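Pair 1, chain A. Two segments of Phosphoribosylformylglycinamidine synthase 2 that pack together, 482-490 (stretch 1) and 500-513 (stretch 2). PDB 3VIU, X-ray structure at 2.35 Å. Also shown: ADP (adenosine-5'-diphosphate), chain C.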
# COMPACT_ATOMS: atom_id res chain seq x y z
N ALA A 482 -3.04 -6.27 -11.04
CA ALA A 482 -3.12 -4.82 -11.02
C ALA A 482 -2.39 -4.31 -9.79
O ALA A 482 -1.95 -5.10 -8.96
CB ALA A 482 -4.58 -4.37 -10.97
N TYR A 483 -2.26 -3.00 -9.67
CA TYR A 483 -1.59 -2.46 -8.51
C TYR A 483 -2.34 -1.28 -7.92
O TYR A 483 -3.31 -0.79 -8.49
CB TYR A 483 -0.16 -2.05 -8.83
CG TYR A 483 -0.03 -0.79 -9.64
CD1 TYR A 483 -0.09 -0.81 -11.03
CD2 TYR A 483 0.17 0.44 -9.00
CE1 TYR A 483 0.04 0.36 -11.77
CE2 TYR A 483 0.30 1.61 -9.73
CZ TYR A 483 0.24 1.56 -11.11
OH TYR A 483 0.33 2.73 -11.82
N THR A 484 -1.87 -0.85 -6.75
CA THR A 484 -2.43 0.29 -6.03
C THR A 484 -1.18 1.07 -5.62
O THR A 484 -0.17 0.47 -5.22
CB THR A 484 -3.20 -0.20 -4.78
OG1 THR A 484 -3.83 0.92 -4.13
CG2 THR A 484 -2.25 -0.88 -3.80
N ASP A 485 -1.21 2.39 -5.75
CA ASP A 485 -0.05 3.19 -5.39
C ASP A 485 -0.34 4.26 -4.36
O ASP A 485 -1.21 5.11 -4.55
CB ASP A 485 0.55 3.86 -6.63
CG ASP A 485 -0.41 4.85 -7.27
OD1 ASP A 485 -0.02 6.02 -7.46
OD2 ASP A 485 -1.55 4.45 -7.58
N GLY A 486 0.39 4.19 -3.25
CA GLY A 486 0.23 5.18 -2.21
C GLY A 486 1.37 6.16 -2.38
O GLY A 486 2.50 5.88 -2.00
N LEU A 487 1.09 7.32 -2.97
CA LEU A 487 2.12 8.32 -3.17
C LEU A 487 2.28 9.19 -1.92
O LEU A 487 1.29 9.62 -1.33
CB LEU A 487 1.78 9.21 -4.37
CG LEU A 487 1.49 8.50 -5.70
CD1 LEU A 487 1.31 9.54 -6.79
CD2 LEU A 487 2.63 7.54 -6.06
N ASN A 488 3.53 9.43 -1.53
CA ASN A 488 3.86 10.27 -0.38
C ASN A 488 5.04 11.14 -0.80
O ASN A 488 6.10 10.62 -1.14
CB ASN A 488 4.27 9.40 0.80
CG ASN A 488 3.22 8.37 1.16
OD1 ASN A 488 2.31 8.63 1.93
ND2 ASN A 488 3.34 7.19 0.57
N LEU A 489 4.84 12.45 -0.80
CA LEU A 489 5.88 13.39 -1.19
C LEU A 489 5.83 14.68 -0.39
O LEU A 489 4.97 14.86 0.48
CB LEU A 489 5.75 13.72 -2.68
CG LEU A 489 6.05 12.57 -3.65
CD1 LEU A 489 4.73 12.07 -4.23
CD2 LEU A 489 6.99 13.02 -4.75
N GLY A 490 6.77 15.56 -0.69
CA GLY A 490 6.83 16.84 -0.01
C GLY A 490 5.84 17.75 -0.69
O GLY A 490 4.99 17.30 -1.47
N GLU A 500 9.56 15.90 -8.17
CA GLU A 500 9.55 14.56 -7.60
C GLU A 500 8.19 13.88 -7.79
O GLU A 500 8.12 12.69 -8.07
CB GLU A 500 9.92 14.63 -6.12
CG GLU A 500 11.27 15.26 -5.88
CD GLU A 500 11.67 15.30 -4.42
OE1 GLU A 500 10.85 15.73 -3.59
OE2 GLU A 500 12.81 14.90 -4.10
N LEU A 501 7.12 14.66 -7.66
CA LEU A 501 5.78 14.13 -7.83
C LEU A 501 5.60 13.73 -9.29
O LEU A 501 5.06 12.68 -9.59
CB LEU A 501 4.73 15.17 -7.45
CG LEU A 501 3.27 14.82 -7.78
CD1 LEU A 501 2.81 13.61 -6.96
CD2 LEU A 501 2.40 16.03 -7.48
N ALA A 502 6.06 14.59 -10.19
CA ALA A 502 5.92 14.34 -11.60
C ALA A 502 6.74 13.13 -12.03
O ALA A 502 6.22 12.26 -12.75
CB ALA A 502 6.34 15.59 -12.39
N GLU A 503 8.00 13.05 -11.60
CA GLU A 503 8.85 11.92 -11.95
C GLU A 503 8.32 10.61 -11.35
O GLU A 503 8.42 9.55 -11.97
CB GLU A 503 10.28 12.15 -11.48
CG GLU A 503 11.04 13.22 -12.25
CD GLU A 503 11.40 12.76 -13.64
OE1 GLU A 503 10.83 13.30 -14.61
OE2 GLU A 503 12.24 11.85 -13.75
N THR A 504 7.78 10.69 -10.14
CA THR A 504 7.24 9.51 -9.49
C THR A 504 6.10 8.96 -10.33
O THR A 504 6.06 7.77 -10.64
CB THR A 504 6.74 9.85 -8.07
OG1 THR A 504 7.86 10.24 -7.25
CG2 THR A 504 6.05 8.64 -7.43
N ILE A 505 5.18 9.83 -10.72
CA ILE A 505 4.07 9.38 -11.54
C ILE A 505 4.53 8.86 -12.92
O ILE A 505 4.01 7.85 -13.40
CB ILE A 505 3.02 10.50 -11.70
CG1 ILE A 505 2.32 10.72 -10.34
CG2 ILE A 505 2.02 10.13 -12.80
CD1 ILE A 505 1.16 11.71 -10.35
N ALA A 506 5.50 9.52 -13.53
CA ALA A 506 6.00 9.07 -14.83
C ALA A 506 6.66 7.70 -14.65
O ALA A 506 6.58 6.85 -15.53
CB ALA A 506 7.00 10.08 -15.40
N GLY A 507 7.30 7.50 -13.51
CA GLY A 507 7.94 6.22 -13.25
C GLY A 507 6.95 5.07 -13.26
O GLY A 507 7.18 4.05 -13.90
N LEU A 508 5.84 5.24 -12.54
CA LEU A 508 4.79 4.22 -12.48
C LEU A 508 4.21 3.93 -13.86
O LEU A 508 4.05 2.77 -14.26
CB LEU A 508 3.68 4.69 -11.53
CG LEU A 508 3.70 4.22 -10.07
CD1 LEU A 508 5.10 3.84 -9.63
CD2 LEU A 508 3.13 5.31 -9.19
N LYS A 509 3.89 4.99 -14.59
CA LYS A 509 3.34 4.87 -15.93
C LYS A 509 4.22 3.96 -16.78
O LYS A 509 3.76 2.99 -17.38
CB LYS A 509 3.26 6.25 -16.57
CG LYS A 509 2.93 6.25 -18.05
CD LYS A 509 3.21 7.61 -18.66
CE LYS A 509 2.81 7.67 -20.13
NZ LYS A 509 3.44 6.61 -20.98
N GLU A 510 5.51 4.28 -16.80
CA GLU A 510 6.47 3.54 -17.59
C GLU A 510 6.58 2.07 -17.18
O GLU A 510 6.64 1.20 -18.05
CB GLU A 510 7.83 4.23 -17.51
CG GLU A 510 8.89 3.63 -18.40
CD GLU A 510 10.06 4.57 -18.60
OE1 GLU A 510 11.08 4.14 -19.17
OE2 GLU A 510 9.95 5.76 -18.18
N ALA A 511 6.61 1.79 -15.88
CA ALA A 511 6.70 0.42 -15.41
C ALA A 511 5.39 -0.30 -15.69
O ALA A 511 5.37 -1.47 -16.08
CB ALA A 511 7.01 0.39 -13.92
N SER A 512 4.29 0.41 -15.49
CA SER A 512 2.97 -0.14 -15.70
C SER A 512 2.75 -0.56 -17.15
O SER A 512 2.24 -1.64 -17.42
CB SER A 512 1.91 0.89 -15.31
OG SER A 512 0.61 0.42 -15.59
N GLU A 513 3.15 0.31 -18.08
CA GLU A 513 2.98 0.04 -19.49
C GLU A 513 3.83 -1.15 -19.94
O GLU A 513 3.36 -2.03 -20.65
CB GLU A 513 3.33 1.27 -20.31
CG GLU A 513 3.02 1.15 -21.79
CD GLU A 513 3.30 2.43 -22.56
OE1 GLU A 513 3.11 2.44 -23.80
OE2 GLU A 513 3.72 3.43 -21.93
PB ADP C . -10.98 7.87 0.71
O1B ADP C . -10.94 9.28 1.19
O2B ADP C . -9.76 7.04 1.36
O3B ADP C . -12.46 7.19 1.15
PA ADP C . -10.06 9.12 -1.54
O1A ADP C . -11.04 10.21 -1.80
O2A ADP C . -8.94 9.66 -0.49
O3A ADP C . -10.85 7.81 -0.93
O5' ADP C . -9.28 8.66 -2.90
C5' ADP C . -9.84 9.34 -4.03
C4' ADP C . -10.08 8.39 -5.25
O4' ADP C . -9.01 8.54 -6.24
C3' ADP C . -10.11 6.88 -4.90
O3' ADP C . -11.01 6.20 -5.77
C2' ADP C . -8.65 6.45 -5.09
O2' ADP C . -8.53 5.05 -5.35
C1' ADP C . -8.19 7.32 -6.26
N9 ADP C . -6.76 7.66 -6.15
C8 ADP C . -6.20 8.58 -5.31
N7 ADP C . -4.91 8.62 -5.48
C5 ADP C . -4.55 7.73 -6.43
C6 ADP C . -3.32 7.34 -7.02
N6 ADP C . -2.13 7.93 -6.63
N1 ADP C . -3.34 6.39 -7.98
C2 ADP C . -4.49 5.81 -8.37
N3 ADP C . -5.66 6.15 -7.84
C4 ADP C . -5.74 7.09 -6.88
O HOH W 1 9.26 14.03 -1.55

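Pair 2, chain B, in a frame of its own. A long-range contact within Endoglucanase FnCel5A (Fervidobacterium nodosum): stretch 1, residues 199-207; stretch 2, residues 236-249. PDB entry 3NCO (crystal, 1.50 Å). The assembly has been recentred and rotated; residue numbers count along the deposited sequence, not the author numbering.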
# COMPACT_ATOMS: atom_id res chain seq x y z
N ILE B 199 -9.50 7.86 -1.38
CA ILE B 199 -9.41 6.72 -2.29
C ILE B 199 -9.45 5.47 -1.42
O ILE B 199 -8.83 5.44 -0.35
CB ILE B 199 -8.05 6.78 -3.04
CG1 ILE B 199 -8.06 8.01 -3.99
CG2 ILE B 199 -7.77 5.52 -3.88
CD1 ILE B 199 -6.72 8.27 -4.67
N VAL B 200 -10.13 4.43 -1.91
CA VAL B 200 -10.20 3.20 -1.08
C VAL B 200 -9.17 2.25 -1.66
O VAL B 200 -8.95 2.21 -2.88
CB VAL B 200 -11.65 2.59 -1.16
CG1 VAL B 200 -11.69 1.17 -0.66
CG2 VAL B 200 -12.64 3.49 -0.39
N SER B 201 -8.50 1.50 -0.78
CA SER B 201 -7.50 0.54 -1.26
C SER B 201 -7.71 -0.88 -0.75
O SER B 201 -8.00 -1.07 0.42
CB SER B 201 -6.12 1.05 -0.84
OG SER B 201 -5.14 0.14 -1.24
N PHE B 202 -7.50 -1.86 -1.64
CA PHE B 202 -7.48 -3.29 -1.19
C PHE B 202 -6.17 -3.89 -1.64
O PHE B 202 -5.46 -3.25 -2.41
CB PHE B 202 -8.67 -4.13 -1.70
CG PHE B 202 -8.61 -4.49 -3.18
CD1 PHE B 202 -8.46 -5.82 -3.58
CD2 PHE B 202 -8.78 -3.50 -4.18
CE1 PHE B 202 -8.44 -6.15 -4.98
CE2 PHE B 202 -8.74 -3.82 -5.54
CZ PHE B 202 -8.58 -5.13 -5.93
N HIS B 203 -5.81 -5.02 -1.06
CA HIS B 203 -4.62 -5.74 -1.44
C HIS B 203 -5.01 -7.08 -2.01
O HIS B 203 -6.02 -7.65 -1.59
CB HIS B 203 -3.76 -5.97 -0.23
CG HIS B 203 -3.27 -4.70 0.38
ND1 HIS B 203 -2.56 -4.67 1.54
CD2 HIS B 203 -3.38 -3.42 -0.05
CE1 HIS B 203 -2.23 -3.41 1.82
NE2 HIS B 203 -2.72 -2.63 0.86
N TYR B 204 -4.24 -7.57 -2.97
CA TYR B 204 -4.61 -8.77 -3.68
C TYR B 204 -3.49 -9.79 -3.72
O TYR B 204 -2.44 -9.54 -4.32
CB TYR B 204 -5.10 -8.51 -5.11
CG TYR B 204 -5.89 -9.70 -5.65
CD1 TYR B 204 -7.17 -9.99 -5.17
CD2 TYR B 204 -5.35 -10.53 -6.65
CE1 TYR B 204 -7.86 -11.11 -5.67
CE2 TYR B 204 -6.02 -11.62 -7.15
CZ TYR B 204 -7.27 -11.90 -6.66
OH TYR B 204 -7.97 -12.95 -7.16
N TYR B 205 -3.75 -10.94 -3.09
CA TYR B 205 -2.81 -12.05 -3.04
C TYR B 205 -3.47 -13.43 -3.26
O TYR B 205 -2.92 -14.46 -2.88
CB TYR B 205 -2.16 -12.06 -1.67
CG TYR B 205 -1.22 -10.89 -1.46
CD1 TYR B 205 0.02 -10.86 -2.06
CD2 TYR B 205 -1.57 -9.81 -0.58
CE1 TYR B 205 0.91 -9.84 -1.84
CE2 TYR B 205 -0.66 -8.78 -0.35
CZ TYR B 205 0.58 -8.79 -0.98
OH TYR B 205 1.50 -7.80 -0.75
N GLU B 206 -4.64 -13.44 -3.91
CA GLU B 206 -5.29 -14.72 -4.24
C GLU B 206 -4.74 -15.30 -5.52
O GLU B 206 -4.46 -14.54 -6.46
CB GLU B 206 -6.79 -14.53 -4.38
CG GLU B 206 -7.36 -13.89 -3.10
CD GLU B 206 -6.95 -14.68 -1.86
OE1 GLU B 206 -6.99 -15.93 -1.87
OE2 GLU B 206 -6.52 -14.07 -0.87
N PRO B 207 -4.63 -16.63 -5.58
CA PRO B 207 -4.82 -17.67 -4.53
C PRO B 207 -3.70 -17.56 -3.52
O PRO B 207 -2.52 -17.54 -3.92
CB PRO B 207 -4.73 -19.00 -5.33
CG PRO B 207 -4.97 -18.58 -6.73
CD PRO B 207 -4.33 -17.25 -6.88
N GLU B 236 -10.64 -16.04 -14.64
CA GLU B 236 -11.99 -15.70 -14.23
C GLU B 236 -12.10 -15.59 -12.71
O GLU B 236 -12.86 -14.76 -12.20
CB GLU B 236 -12.99 -16.74 -14.80
CG GLU B 236 -14.44 -16.41 -14.44
CD GLU B 236 -14.82 -14.95 -14.73
OE1 GLU B 236 -14.42 -14.40 -15.79
OE2 GLU B 236 -15.52 -14.36 -13.88
N GLN B 237 -11.35 -16.39 -11.94
CA GLN B 237 -11.39 -16.21 -10.46
C GLN B 237 -11.00 -14.78 -10.09
O GLN B 237 -11.65 -14.15 -9.24
CB GLN B 237 -10.47 -17.20 -9.71
CG GLN B 237 -10.90 -18.70 -9.75
CD GLN B 237 -11.92 -19.04 -8.64
OE1 GLN B 237 -11.73 -18.61 -7.47
NE2 GLN B 237 -12.99 -19.77 -8.98
N ILE B 238 -9.95 -14.26 -10.73
CA ILE B 238 -9.46 -12.91 -10.42
C ILE B 238 -10.47 -11.85 -10.92
O ILE B 238 -10.80 -10.90 -10.22
CB ILE B 238 -8.06 -12.63 -11.03
CG1 ILE B 238 -7.06 -13.63 -10.44
CG2 ILE B 238 -7.60 -11.14 -10.80
CD1 ILE B 238 -5.66 -13.56 -11.08
N ARG B 239 -10.92 -12.01 -12.16
CA ARG B 239 -11.90 -11.07 -12.70
C ARG B 239 -13.15 -10.97 -11.79
O ARG B 239 -13.66 -9.88 -11.56
CB ARG B 239 -12.29 -11.50 -14.13
CG ARG B 239 -13.11 -10.38 -14.82
CD ARG B 239 -13.53 -10.69 -16.23
NE ARG B 239 -12.54 -11.46 -16.98
CZ ARG B 239 -11.45 -10.95 -17.53
NH1 ARG B 239 -11.19 -9.66 -17.42
NH2 ARG B 239 -10.62 -11.74 -18.22
N ASN B 240 -13.65 -12.11 -11.31
CA ASN B 240 -14.84 -12.15 -10.46
C ASN B 240 -14.54 -11.33 -9.19
O ASN B 240 -15.37 -10.55 -8.71
CB ASN B 240 -15.21 -13.63 -10.15
CG ASN B 240 -16.52 -13.81 -9.34
OD1 ASN B 240 -17.63 -13.49 -9.81
ND2 ASN B 240 -16.39 -14.38 -8.14
N HIS B 241 -13.35 -11.55 -8.61
CA HIS B 241 -12.96 -10.80 -7.40
C HIS B 241 -12.93 -9.27 -7.65
O HIS B 241 -13.42 -8.48 -6.83
CB HIS B 241 -11.58 -11.27 -6.96
CG HIS B 241 -11.57 -12.68 -6.47
ND1 HIS B 241 -10.42 -13.42 -6.36
CD2 HIS B 241 -12.58 -13.50 -6.05
CE1 HIS B 241 -10.70 -14.61 -5.86
NE2 HIS B 241 -12.01 -14.68 -5.66
N PHE B 242 -12.27 -8.86 -8.72
CA PHE B 242 -12.07 -7.42 -8.99
C PHE B 242 -13.38 -6.77 -9.43
O PHE B 242 -13.65 -5.60 -9.06
CB PHE B 242 -11.02 -7.21 -10.08
CG PHE B 242 -9.60 -7.33 -9.60
CD1 PHE B 242 -9.20 -8.36 -8.74
CD2 PHE B 242 -8.68 -6.35 -9.93
CE1 PHE B 242 -7.86 -8.43 -8.27
CE2 PHE B 242 -7.37 -6.40 -9.45
CZ PHE B 242 -6.96 -7.46 -8.66
N LYS B 243 -14.21 -7.52 -10.16
CA LYS B 243 -15.58 -7.03 -10.49
C LYS B 243 -16.41 -6.71 -9.23
O LYS B 243 -17.15 -5.71 -9.14
CB LYS B 243 -16.29 -8.01 -11.41
CG LYS B 243 -17.70 -7.54 -11.84
CD LYS B 243 -18.33 -8.55 -12.81
CE LYS B 243 -18.99 -9.65 -12.02
NZ LYS B 243 -20.41 -9.84 -12.47
N TYR B 244 -16.30 -7.58 -8.22
CA TYR B 244 -16.98 -7.32 -6.98
C TYR B 244 -16.53 -5.99 -6.39
O TYR B 244 -17.37 -5.20 -5.93
CB TYR B 244 -16.69 -8.48 -6.01
CG TYR B 244 -17.34 -8.39 -4.66
CD1 TYR B 244 -18.70 -8.64 -4.52
CD2 TYR B 244 -16.57 -8.14 -3.52
CE1 TYR B 244 -19.30 -8.60 -3.28
CE2 TYR B 244 -17.21 -8.07 -2.22
CZ TYR B 244 -18.58 -8.32 -2.16
OH TYR B 244 -19.27 -8.31 -0.96
N VAL B 245 -15.21 -5.72 -6.39
CA VAL B 245 -14.73 -4.43 -5.83
C VAL B 245 -15.19 -3.25 -6.70
O VAL B 245 -15.59 -2.20 -6.16
CB VAL B 245 -13.21 -4.42 -5.70
CG1 VAL B 245 -12.66 -3.03 -5.17
CG2 VAL B 245 -12.76 -5.61 -4.74
N SER B 246 -15.11 -3.42 -8.02
CA SER B 246 -15.52 -2.39 -8.93
C SER B 246 -17.00 -2.06 -8.78
O SER B 246 -17.37 -0.89 -8.71
CB SER B 246 -15.22 -2.86 -10.37
OG SER B 246 -15.88 -2.02 -11.29
N GLU B 247 -17.86 -3.07 -8.70
CA GLU B 247 -19.28 -2.74 -8.51
C GLU B 247 -19.53 -1.97 -7.19
O GLU B 247 -20.31 -0.99 -7.14
CB GLU B 247 -20.15 -4.02 -8.57
CG GLU B 247 -20.07 -4.73 -9.93
CD GLU B 247 -20.82 -6.08 -9.97
OE1 GLU B 247 -21.12 -6.65 -8.89
OE2 GLU B 247 -21.10 -6.58 -11.10
N TRP B 248 -18.86 -2.40 -6.13
CA TRP B 248 -18.96 -1.66 -4.85
C TRP B 248 -18.46 -0.21 -4.96
O TRP B 248 -19.12 0.72 -4.48
CB TRP B 248 -18.21 -2.43 -3.72
CG TRP B 248 -18.28 -1.74 -2.41
CD1 TRP B 248 -19.21 -1.91 -1.44
CD2 TRP B 248 -17.37 -0.73 -1.92
NE1 TRP B 248 -18.95 -1.08 -0.37
CE2 TRP B 248 -17.82 -0.34 -0.63
CE3 TRP B 248 -16.20 -0.12 -2.45
CZ2 TRP B 248 -17.13 0.62 0.17
CZ3 TRP B 248 -15.53 0.85 -1.66
CH2 TRP B 248 -15.99 1.20 -0.37
N ALA B 249 -17.29 -0.04 -5.58
CA ALA B 249 -16.72 1.30 -5.70
C ALA B 249 -17.61 2.24 -6.55
O ALA B 249 -17.71 3.46 -6.25
CB ALA B 249 -15.33 1.22 -6.24

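A strand laid nearly antiparallel to a helix is one of the commonest units of protein architecture, and these two pairs illustrate how loosely such a backbone constrains the side chains between its elements. In pair 1 the strand and helix run at 163° with axes 10.1 Å apart; in pair 2 the figures are 165° and 11.2 Å. The central backbones superpose with an RMSD of 1.0 Å, and the buried areas, 422 and 438 Å², are nearly equal.

The alternation of the strand, carried on into the loop that follows, sets the pattern. Every second residue directs its CA-to-CB bond toward the helix: Tyr A483, Asp A485, Leu A487 and Leu A489 in pair 1, matched by Val B200, Phe B202, Tyr B204 and Glu B206 in pair 2. From the helix, Leu A501, Thr A504, Ile A505 and Leu A508 answer in pair 1, where pair 2 has Ile B238, His B241, Phe B242 and Val B245.

Pair 1 fills the gap largely with aliphatic groups. Leu A487 reaches Ile A505 (CD1 to CG1, 3.9 Å) and Leu A508 (CD2 to CD2, 3.9 Å), while CD1 of Leu A489 lies 3.7 Å from CD1 of Leu A501. No direct hydrogen bond crosses the interface; Thr A504 OG1 instead donates to Glu A500 O within its own helix, at 2.6 Å. A water does bridge the stretches, accepting from Gly A490 N and donating to Glu A500 OE1.

Pair 2, with its axes about 1 Å further apart, fills the space with interlocked rings. Phe B242 offers its face to the edge of Phe B202 and turns its own edge to the face of Tyr B204, with centroids 5.2 and 4.8 Å apart respectively. Val B245 CG2 sits 4.2 Å from the centroid of the Phe B202 ring, almost on its normal. At the position of Thr A504, His B241 makes the direct polar link that pair 1 lacks: its ND1 is 2.6 Å from Tyr B204 OH, a hydrogen bond across the stretches.

Two matched positions are especially instructive. Where Phe B202 packs against Phe B242 and Val B245, Asp A485 touches Leu A508 through OD1 and CD2 (3.7 Å), yet that same OD1 accepts a hydrogen bond from N6 of ADP at 3.0 Å, so a helix-facing position also serves the ligand. Near the beginning of the first stretch, Tyr A483 sets its ring edge near Ser A512 OG, whereas the smaller Val B200 meets a large partner, its CG1 lying 4.0 Å from Trp B248 CZ3. In these two pairs the matched backbone goes with the same inward-facing positions, some of them aliphatic in both, while chemistry and bulk differ widely at others.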